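TqaA (Penicillium aethiopicum, PDB 5EJD) is a nonribosomal peptide synthetase, represented here by one carrier domain whose phosphopantetheine arm probably tethers intermediates during peptide assembly. Local coordinates at residues Ala29-Ala43 against Gly58-Glu70. Residues are numbered along the deposited sequence; the frame is centred on the assembly and turned at random.
With PNS (4'-phosphopantetheine), chain R.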
# COMPACT_ATOMS: atom_id res chain seq x y z
N ALA B 29 -19.56 -5.96 24.92
CA ALA B 29 -18.74 -7.15 24.83
C ALA B 29 -19.17 -8.10 23.74
O ALA B 29 -18.37 -8.91 23.30
CB ALA B 29 -18.70 -7.85 26.17
N SER B 30 -20.42 -8.01 23.30
CA SER B 30 -20.94 -8.89 22.23
C SER B 30 -20.81 -8.28 20.83
O SER B 30 -21.26 -8.87 19.87
CB SER B 30 -22.42 -9.15 22.51
OG SER B 30 -23.11 -7.92 22.56
N ASP B 31 -20.28 -7.06 20.75
CA ASP B 31 -20.07 -6.41 19.47
C ASP B 31 -19.08 -7.14 18.54
O ASP B 31 -18.07 -7.70 18.96
CB ASP B 31 -19.58 -4.98 19.65
CG ASP B 31 -20.69 -3.99 19.86
OD1 ASP B 31 -21.82 -4.22 19.38
OD2 ASP B 31 -20.43 -2.93 20.49
N ASN B 32 -19.45 -7.14 17.26
CA ASN B 32 -18.68 -7.75 16.21
C ASN B 32 -17.90 -6.66 15.45
O ASN B 32 -18.49 -5.72 14.91
CB ASN B 32 -19.65 -8.48 15.28
CG ASN B 32 -18.96 -9.13 14.13
OD1 ASN B 32 -18.26 -8.46 13.33
ND2 ASN B 32 -19.06 -10.43 14.05
N PHE B 33 -16.60 -6.85 15.35
CA PHE B 33 -15.72 -5.87 14.73
C PHE B 33 -16.17 -5.45 13.32
O PHE B 33 -16.15 -4.28 12.98
CB PHE B 33 -14.30 -6.44 14.66
CG PHE B 33 -13.23 -5.44 14.22
CD1 PHE B 33 -12.71 -5.50 12.95
CD2 PHE B 33 -12.72 -4.53 15.10
CE1 PHE B 33 -11.74 -4.63 12.53
CE2 PHE B 33 -11.75 -3.64 14.69
CZ PHE B 33 -11.25 -3.69 13.40
N PHE B 34 -16.56 -6.41 12.51
CA PHE B 34 -16.93 -6.15 11.12
C PHE B 34 -18.33 -5.54 11.02
O PHE B 34 -18.54 -4.59 10.25
CB PHE B 34 -16.80 -7.42 10.28
CG PHE B 34 -15.39 -7.97 10.27
CD1 PHE B 34 -14.45 -7.45 9.40
CD2 PHE B 34 -14.99 -8.93 11.16
CE1 PHE B 34 -13.15 -7.92 9.39
CE2 PHE B 34 -13.68 -9.41 11.15
CZ PHE B 34 -12.76 -8.91 10.26
N PHE B 35 -19.26 -5.98 11.86
CA PHE B 35 -20.56 -5.36 11.89
C PHE B 35 -20.49 -3.89 12.33
O PHE B 35 -21.32 -3.10 11.88
CB PHE B 35 -21.51 -6.15 12.74
CG PHE B 35 -22.95 -5.67 12.68
CD1 PHE B 35 -23.77 -5.99 11.59
CD2 PHE B 35 -23.51 -4.92 13.76
CE1 PHE B 35 -25.09 -5.57 11.56
CE2 PHE B 35 -24.85 -4.49 13.72
CZ PHE B 35 -25.63 -4.82 12.63
N ARG B 36 -19.55 -3.51 13.20
CA ARG B 36 -19.40 -2.11 13.56
C ARG B 36 -18.63 -1.30 12.50
O ARG B 36 -18.37 -0.12 12.71
CB ARG B 36 -18.74 -1.94 14.93
CG ARG B 36 -19.50 -2.53 16.14
CD ARG B 36 -20.89 -1.94 16.34
NE ARG B 36 -20.89 -0.50 16.55
CZ ARG B 36 -20.82 0.10 17.74
NH1 ARG B 36 -20.79 1.42 17.80
NH2 ARG B 36 -20.73 -0.62 18.85
N GLY B 37 -18.26 -1.92 11.38
CA GLY B 37 -17.67 -1.21 10.23
C GLY B 37 -16.19 -1.46 9.94
O GLY B 37 -15.62 -0.85 9.06
N GLY B 38 -15.56 -2.38 10.67
CA GLY B 38 -14.16 -2.64 10.50
C GLY B 38 -13.89 -3.46 9.26
O GLY B 38 -14.73 -4.24 8.86
N HIS B 39 -12.70 -3.26 8.66
CA HIS B 39 -12.20 -4.16 7.65
C HIS B 39 -10.72 -4.53 7.93
O HIS B 39 -10.22 -4.31 9.02
CB HIS B 39 -12.39 -3.58 6.24
CG HIS B 39 -11.81 -2.23 6.06
ND1 HIS B 39 -10.56 -1.88 6.54
CD2 HIS B 39 -12.32 -1.13 5.47
CE1 HIS B 39 -10.34 -0.61 6.28
NE2 HIS B 39 -11.37 -0.13 5.61
N SER B 40 -10.07 -5.15 6.95
CA SER B 40 -8.77 -5.75 7.16
C SER B 40 -7.75 -4.71 7.63
O SER B 40 -6.91 -5.02 8.44
CB SER B 40 -8.26 -6.42 5.88
OG SER B 40 -9.20 -7.31 5.31
N ILE B 41 -7.79 -3.50 7.09
CA ILE B 41 -6.84 -2.48 7.45
C ILE B 41 -7.07 -1.93 8.84
O ILE B 41 -6.11 -1.72 9.58
CB ILE B 41 -6.75 -1.41 6.36
CG1 ILE B 41 -5.98 -2.08 5.24
CG2 ILE B 41 -6.03 -0.18 6.86
CD1 ILE B 41 -5.50 -1.21 4.14
N ASP B 42 -8.32 -1.79 9.23
CA ASP B 42 -8.64 -1.45 10.60
C ASP B 42 -8.13 -2.50 11.54
O ASP B 42 -7.69 -2.21 12.67
CB ASP B 42 -10.16 -1.28 10.77
CG ASP B 42 -10.74 -0.21 9.83
OD1 ASP B 42 -10.20 0.93 9.80
OD2 ASP B 42 -11.72 -0.50 9.10
N ALA B 43 -8.24 -3.75 11.11
CA ALA B 43 -7.80 -4.88 11.96
C ALA B 43 -6.31 -4.82 12.16
O ALA B 43 -5.81 -5.03 13.25
CB ALA B 43 -8.20 -6.20 11.32
N GLY B 58 -3.11 -10.94 16.37
CA GLY B 58 -2.90 -10.51 15.00
C GLY B 58 -4.20 -10.36 14.25
O GLY B 58 -5.29 -10.58 14.80
N VAL B 59 -4.08 -9.97 13.00
CA VAL B 59 -5.25 -9.76 12.18
C VAL B 59 -6.07 -11.05 12.04
O VAL B 59 -7.29 -11.00 11.97
CB VAL B 59 -4.86 -9.22 10.80
CG1 VAL B 59 -6.06 -9.09 9.89
CG2 VAL B 59 -4.17 -7.88 10.94
N ALA B 60 -5.41 -12.19 11.95
CA ALA B 60 -6.13 -13.46 11.77
C ALA B 60 -7.05 -13.74 12.97
O ALA B 60 -8.16 -14.24 12.81
CB ALA B 60 -5.16 -14.60 11.56
N ASP B 61 -6.59 -13.38 14.15
CA ASP B 61 -7.36 -13.57 15.37
C ASP B 61 -8.65 -12.78 15.32
O ASP B 61 -9.67 -13.25 15.78
CB ASP B 61 -6.54 -13.17 16.60
CG ASP B 61 -5.23 -13.99 16.76
OD1 ASP B 61 -5.29 -15.23 16.65
OD2 ASP B 61 -4.14 -13.38 16.98
N ILE B 62 -8.62 -11.60 14.70
CA ILE B 62 -9.80 -10.79 14.57
C ILE B 62 -10.78 -11.40 13.56
O ILE B 62 -11.98 -11.38 13.77
CB ILE B 62 -9.46 -9.37 14.17
CG1 ILE B 62 -8.57 -8.74 15.25
CG2 ILE B 62 -10.70 -8.52 13.96
CD1 ILE B 62 -8.01 -7.38 14.91
N PHE B 63 -10.28 -11.98 12.46
CA PHE B 63 -11.20 -12.73 11.56
C PHE B 63 -11.80 -13.99 12.22
O PHE B 63 -12.94 -14.34 11.93
CB PHE B 63 -10.52 -13.12 10.24
CG PHE B 63 -10.43 -12.02 9.24
CD1 PHE B 63 -11.39 -11.89 8.25
CD2 PHE B 63 -9.37 -11.11 9.27
CE1 PHE B 63 -11.31 -10.88 7.31
CE2 PHE B 63 -9.29 -10.10 8.34
CZ PHE B 63 -10.26 -9.98 7.35
N ASP B 64 -11.01 -14.71 13.03
CA ASP B 64 -11.46 -15.96 13.68
C ASP B 64 -12.37 -15.68 14.86
O ASP B 64 -13.34 -16.37 15.06
CB ASP B 64 -10.28 -16.78 14.16
CG ASP B 64 -9.42 -17.34 13.01
OD1 ASP B 64 -9.92 -17.43 11.86
OD2 ASP B 64 -8.25 -17.69 13.28
N HIS B 65 -12.10 -14.59 15.57
CA HIS B 65 -12.85 -14.21 16.76
C HIS B 65 -13.33 -12.78 16.69
O HIS B 65 -12.85 -11.90 17.39
CB HIS B 65 -11.99 -14.42 17.97
CG HIS B 65 -11.62 -15.83 18.16
ND1 HIS B 65 -10.34 -16.31 17.99
CD2 HIS B 65 -12.41 -16.91 18.40
CE1 HIS B 65 -10.35 -17.61 18.15
NE2 HIS B 65 -11.59 -18.00 18.40
N PRO B 66 -14.30 -12.55 15.80
CA PRO B 66 -14.77 -11.19 15.51
C PRO B 66 -15.51 -10.51 16.67
O PRO B 66 -15.69 -9.29 16.64
CB PRO B 66 -15.72 -11.40 14.34
CG PRO B 66 -16.22 -12.80 14.51
CD PRO B 66 -15.07 -13.57 15.08
N VAL B 67 -15.95 -11.28 17.66
CA VAL B 67 -16.71 -10.72 18.77
C VAL B 67 -15.76 -10.29 19.86
O VAL B 67 -14.82 -11.03 20.20
CB VAL B 67 -17.74 -11.75 19.29
CG1 VAL B 67 -18.35 -11.28 20.61
CG2 VAL B 67 -18.84 -11.95 18.27
N LEU B 68 -16.00 -9.12 20.44
CA LEU B 68 -15.03 -8.52 21.36
C LEU B 68 -14.63 -9.44 22.50
O LEU B 68 -13.43 -9.64 22.74
CB LEU B 68 -15.54 -7.22 21.91
CG LEU B 68 -14.49 -6.30 22.54
CD1 LEU B 68 -14.94 -4.87 22.45
CD2 LEU B 68 -14.23 -6.63 23.99
N SER B 69 -15.60 -9.98 23.21
CA SER B 69 -15.32 -10.82 24.36
C SER B 69 -14.48 -12.03 23.97
O SER B 69 -13.59 -12.41 24.72
CB SER B 69 -16.62 -11.27 25.05
OG SER B 69 -17.42 -12.04 24.17
N GLU B 70 -14.78 -12.64 22.82
CA GLU B 70 -14.00 -13.78 22.33
C GLU B 70 -12.58 -13.42 21.93
O GLU B 70 -11.65 -14.15 22.23
CB GLU B 70 -14.66 -14.42 21.17
CG GLU B 70 -15.93 -15.19 21.45
CD GLU B 70 -16.30 -15.93 20.11
OE1 GLU B 70 -16.24 -15.33 18.98
OE2 GLU B 70 -16.52 -17.16 20.07
O23 PNS R . -10.97 -5.96 4.26
P24 PNS R . -9.96 -7.04 3.94
O26 PNS R . -10.51 -8.38 3.65
O27 PNS R . -8.75 -6.49 3.01
C28 PNS R . -7.76 -7.22 2.30
C29 PNS R . -6.67 -6.34 1.54
C30 PNS R . -7.64 -5.99 0.46
C31 PNS R . -5.78 -7.60 1.41
C32 PNS R . -6.30 -5.26 2.60
O33 PNS R . -5.93 -5.93 3.87
C34 PNS R . -5.00 -4.64 2.09
O35 PNS R . -3.91 -5.15 2.38
N36 PNS R . -4.68 -3.71 1.26
C37 PNS R . -5.38 -2.77 0.50
C38 PNS R . -4.72 -1.41 0.59
C39 PNS R . -3.57 -1.11 -0.34
O40 PNS R . -2.50 -1.59 -0.10
N41 PNS R . -3.81 -0.23 -1.31
C42 PNS R . -2.84 0.19 -2.29
C43 PNS R . -1.71 0.95 -1.69
S44 PNS R . -1.23 2.33 -2.75
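In this four-helix carrier-protein fold, the backbones of D31-F33 and P66-L68 meet at a single bridge, N32 opposite V67, where F33 N gives a nearly straight bond to P66 O (2.9 Å, 170°) and L68 N one to D31 O. A29 O extends the seam: it accepts S69 N at 3.0 Å and, weakly, S69 OG. The loop before helix 40-52 is thus tied to the turn between helices 59-64 and 68-74. The N32 side chain crosses P66 obliquely, its ND2 3.5 Å from P66 CB; with CG anti to the backbone N (chi1 179°), its OD1 also accepts F35 N in an Asx motif. Deeper in, I62 splits its branches: CG2 sits off-centre against the F33 ring, whereas CD1 reaches A43 CB at 3.8 Å, a methyl that V59 CG1 also touches. W16 of helix 7-20 meets F33 edge-to-face. F34 points CZ over the centre of the F63 ring, 3.7 Å above its plane, the two planes being inclined at 47°; F33 CD1 lies over one face of F34. Cut back to an alanine, F63 loses the ring face under F34 CZ, and a gap beside F34 and S40 is likely to open. S40 starts helix 40-52 and carries the 4'-phosphopantetheine, whose phosphate oxygen O23 accepts S40 N; H39, the N-cap, forms a capping box with D42. A chain of another protein packs on S40 and F63 around this arm. At the F63 rim, CZ comes within 3.5 Å of S40 OG, which lies in the ring plane and is bonded covalently to P24.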